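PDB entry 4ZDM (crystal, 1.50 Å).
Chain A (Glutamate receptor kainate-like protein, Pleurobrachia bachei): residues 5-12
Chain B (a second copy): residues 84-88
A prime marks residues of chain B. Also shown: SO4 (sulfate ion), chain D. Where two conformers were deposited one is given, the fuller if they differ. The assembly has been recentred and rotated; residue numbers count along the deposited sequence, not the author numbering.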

# COMPACT_ATOMS: atom_id res chain seq x y z
N LEU A 5 4.66 14.74 -6.88
CA LEU A 5 3.79 14.04 -5.92
C LEU A 5 4.13 14.19 -4.45
O LEU A 5 3.53 13.53 -3.57
CB LEU A 5 3.77 12.56 -6.28
CG LEU A 5 3.28 12.22 -7.67
CD1 LEU A 5 3.29 10.74 -7.97
CD2 LEU A 5 1.87 12.77 -7.84
N ASN A 6 5.09 15.05 -4.15
CA ASN A 6 5.32 15.51 -2.79
C ASN A 6 5.56 14.38 -1.82
O ASN A 6 5.10 14.43 -0.68
CB ASN A 6 4.13 16.38 -2.32
CG ASN A 6 3.88 17.59 -3.24
OD1 ASN A 6 4.79 18.10 -3.88
ND2 ASN A 6 2.65 18.06 -3.28
N GLY A 7 6.30 13.36 -2.24
CA GLY A 7 6.66 12.29 -1.36
C GLY A 7 5.64 11.20 -1.12
O GLY A 7 5.71 10.40 -0.18
N MET A 8 4.66 11.13 -2.00
CA MET A 8 3.71 10.01 -2.00
C MET A 8 4.46 8.70 -2.08
O MET A 8 5.45 8.59 -2.76
CB MET A 8 2.77 10.11 -3.24
CG MET A 8 1.63 9.14 -3.28
SD MET A 8 0.66 9.46 -4.81
CE MET A 8 -0.72 8.36 -4.46
N HIS A 9 3.90 7.68 -1.44
CA HIS A 9 4.42 6.32 -1.52
C HIS A 9 3.57 5.49 -2.46
O HIS A 9 2.34 5.41 -2.23
CB HIS A 9 4.39 5.70 -0.13
CG HIS A 9 5.05 4.38 -0.11
ND1 HIS A 9 6.41 4.24 -0.25
CD2 HIS A 9 4.54 3.12 -0.01
CE1 HIS A 9 6.72 2.95 -0.29
NE2 HIS A 9 5.60 2.26 -0.10
N LEU A 10 4.20 4.85 -3.43
CA LEU A 10 3.53 3.96 -4.37
C LEU A 10 4.02 2.55 -4.28
O LEU A 10 5.21 2.31 -4.06
CB LEU A 10 3.73 4.45 -5.80
CG LEU A 10 3.28 5.86 -6.13
CD1 LEU A 10 3.66 6.17 -7.61
CD2 LEU A 10 1.81 6.06 -5.90
N ARG A 11 3.12 1.59 -4.44
CA ARG A 11 3.48 0.19 -4.60
C ARG A 11 3.35 -0.11 -6.09
O ARG A 11 2.36 0.20 -6.73
CB ARG A 11 2.60 -0.74 -3.80
CG ARG A 11 2.92 -0.80 -2.32
CD ARG A 11 2.20 0.28 -1.55
NE ARG A 11 2.42 0.08 -0.10
CZ ARG A 11 1.85 0.80 0.84
NH1 ARG A 11 0.99 1.75 0.55
NH2 ARG A 11 2.15 0.55 2.10
N LEU A 12 4.40 -0.69 -6.65
CA LEU A 12 4.51 -0.90 -8.09
C LEU A 12 4.54 -2.38 -8.39
O LEU A 12 5.35 -3.14 -7.85
CB LEU A 12 5.74 -0.19 -8.65
CG LEU A 12 5.79 1.30 -8.37
CD1 LEU A 12 7.07 1.87 -8.94
CD2 LEU A 12 4.63 2.09 -8.85
N LEU B 84 -1.19 10.63 4.99
CA LEU B 84 -1.10 11.64 3.92
C LEU B 84 -0.20 11.22 2.78
O LEU B 84 -0.48 11.57 1.62
CB LEU B 84 -0.65 12.96 4.51
CG LEU B 84 -1.68 13.66 5.37
CD1 LEU B 84 -1.09 14.83 6.15
CD2 LEU B 84 -2.88 14.13 4.57
N ASP B 85 0.82 10.46 3.09
CA ASP B 85 1.74 9.98 2.07
C ASP B 85 1.23 8.75 1.33
O ASP B 85 1.93 8.23 0.47
CB ASP B 85 3.09 9.60 2.69
CG ASP B 85 3.91 10.78 3.15
OD1 ASP B 85 3.63 11.91 2.72
OD2 ASP B 85 4.88 10.52 3.93
N ASN B 86 0.06 8.21 1.69
CA ASN B 86 -0.47 7.00 1.08
C ASN B 86 0.31 5.75 1.46
O ASN B 86 0.07 4.69 0.86
CB ASN B 86 -0.52 7.15 -0.46
CG ASN B 86 -1.82 6.69 -1.04
OD1 ASN B 86 -2.03 5.54 -1.25
ND2 ASN B 86 -2.70 7.62 -1.33
N LYS B 87 1.12 5.82 2.50
CA LYS B 87 1.71 4.60 3.02
C LYS B 87 0.62 3.74 3.68
O LYS B 87 0.60 2.51 3.54
CB LYS B 87 2.83 4.95 4.00
CG LYS B 87 3.57 3.72 4.49
CD LYS B 87 4.95 4.01 5.00
CE LYS B 87 5.73 2.69 5.24
NZ LYS B 87 5.86 1.90 3.99
N THR B 88 -0.28 4.40 4.40
CA THR B 88 -1.49 3.77 4.90
C THR B 88 -2.71 4.39 4.30
O THR B 88 -2.65 5.46 3.69
CB THR B 88 -1.58 3.87 6.42
OG1 THR B 88 -1.46 5.26 6.76
CG2 THR B 88 -0.48 3.06 7.09
S SO4 D . 5.53 -1.29 1.23
O1 SO4 D . 6.21 -2.61 0.98
O2 SO4 D . 4.11 -1.56 1.58
O3 SO4 D . 5.58 -0.50 -0.04
O4 SO4 D . 6.17 -0.53 2.31
O HOH W 1 2.66 13.10 0.36
O HOH W 2 6.12 13.46 2.07

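The chain A stretch leaves a type I′ turn, Leu5 to Met8, closed by Met8 N donating to Leu5 O (3.1 Å), and runs on as a strand. It meets the end of a chain B helix, where Asn86′ takes positive phi (71°) in a Schellman motif. Gly7 suits its place in the turn: at phi/psi 81/18 a CB would be jammed against the preceding carbonyl oxygen.

One backbone hydrogen bond joins the stretches, His9 N to Asp85′ O, at 2.8 Å and 166°, short and nearly linear. The same oxygen lies 3.5 Å from Met8 CA in a CA-H...O contact (135° at H). Two waters each donate to Asn6 O and to Asp85′ OD1, linking the turn to the carboxylate, whose own separation from Asn6 O is 4.5 Å (to OD1).

Met8 is extended, with all three chi angles t; although its CA-to-CB bond points sideways, this carries CE to 3.8 Å from Asn86′ ND2. The CA-to-CB bond of Asn86′ points toward chain A, placing its CB 3.8 Å from His9 O; its chi1 of -134° lies between wells.

Arg11 also starts sideways, but chi1 m and chi2 p turn the chain, and chi3 t then extends it, so the guanidinium reaches chain B. Lys87′ O accepts from NH2 (2.9 Å, 154°) and NH1 (3.1 Å, 141°), lying near the guanidinium plane, as a forked pair requires.

The sulfate, probably from the crystallisation liquor, takes bonds from Arg11 NE and NH2 to O2 (both 2.9 Å) and from His9 NE2 to O3 (2.8 Å, 173°). Lys87′ is extended until chi4 (60°, p), with NZ over one face of the His9 ring, 4.1 Å from NE2. Arg11 NH2 and Lys87′ NZ, like charges 4.4 Å apart, both lie near this anion, whose O4 is 3.0 Å from NZ; its negative charge can offset their repulsion.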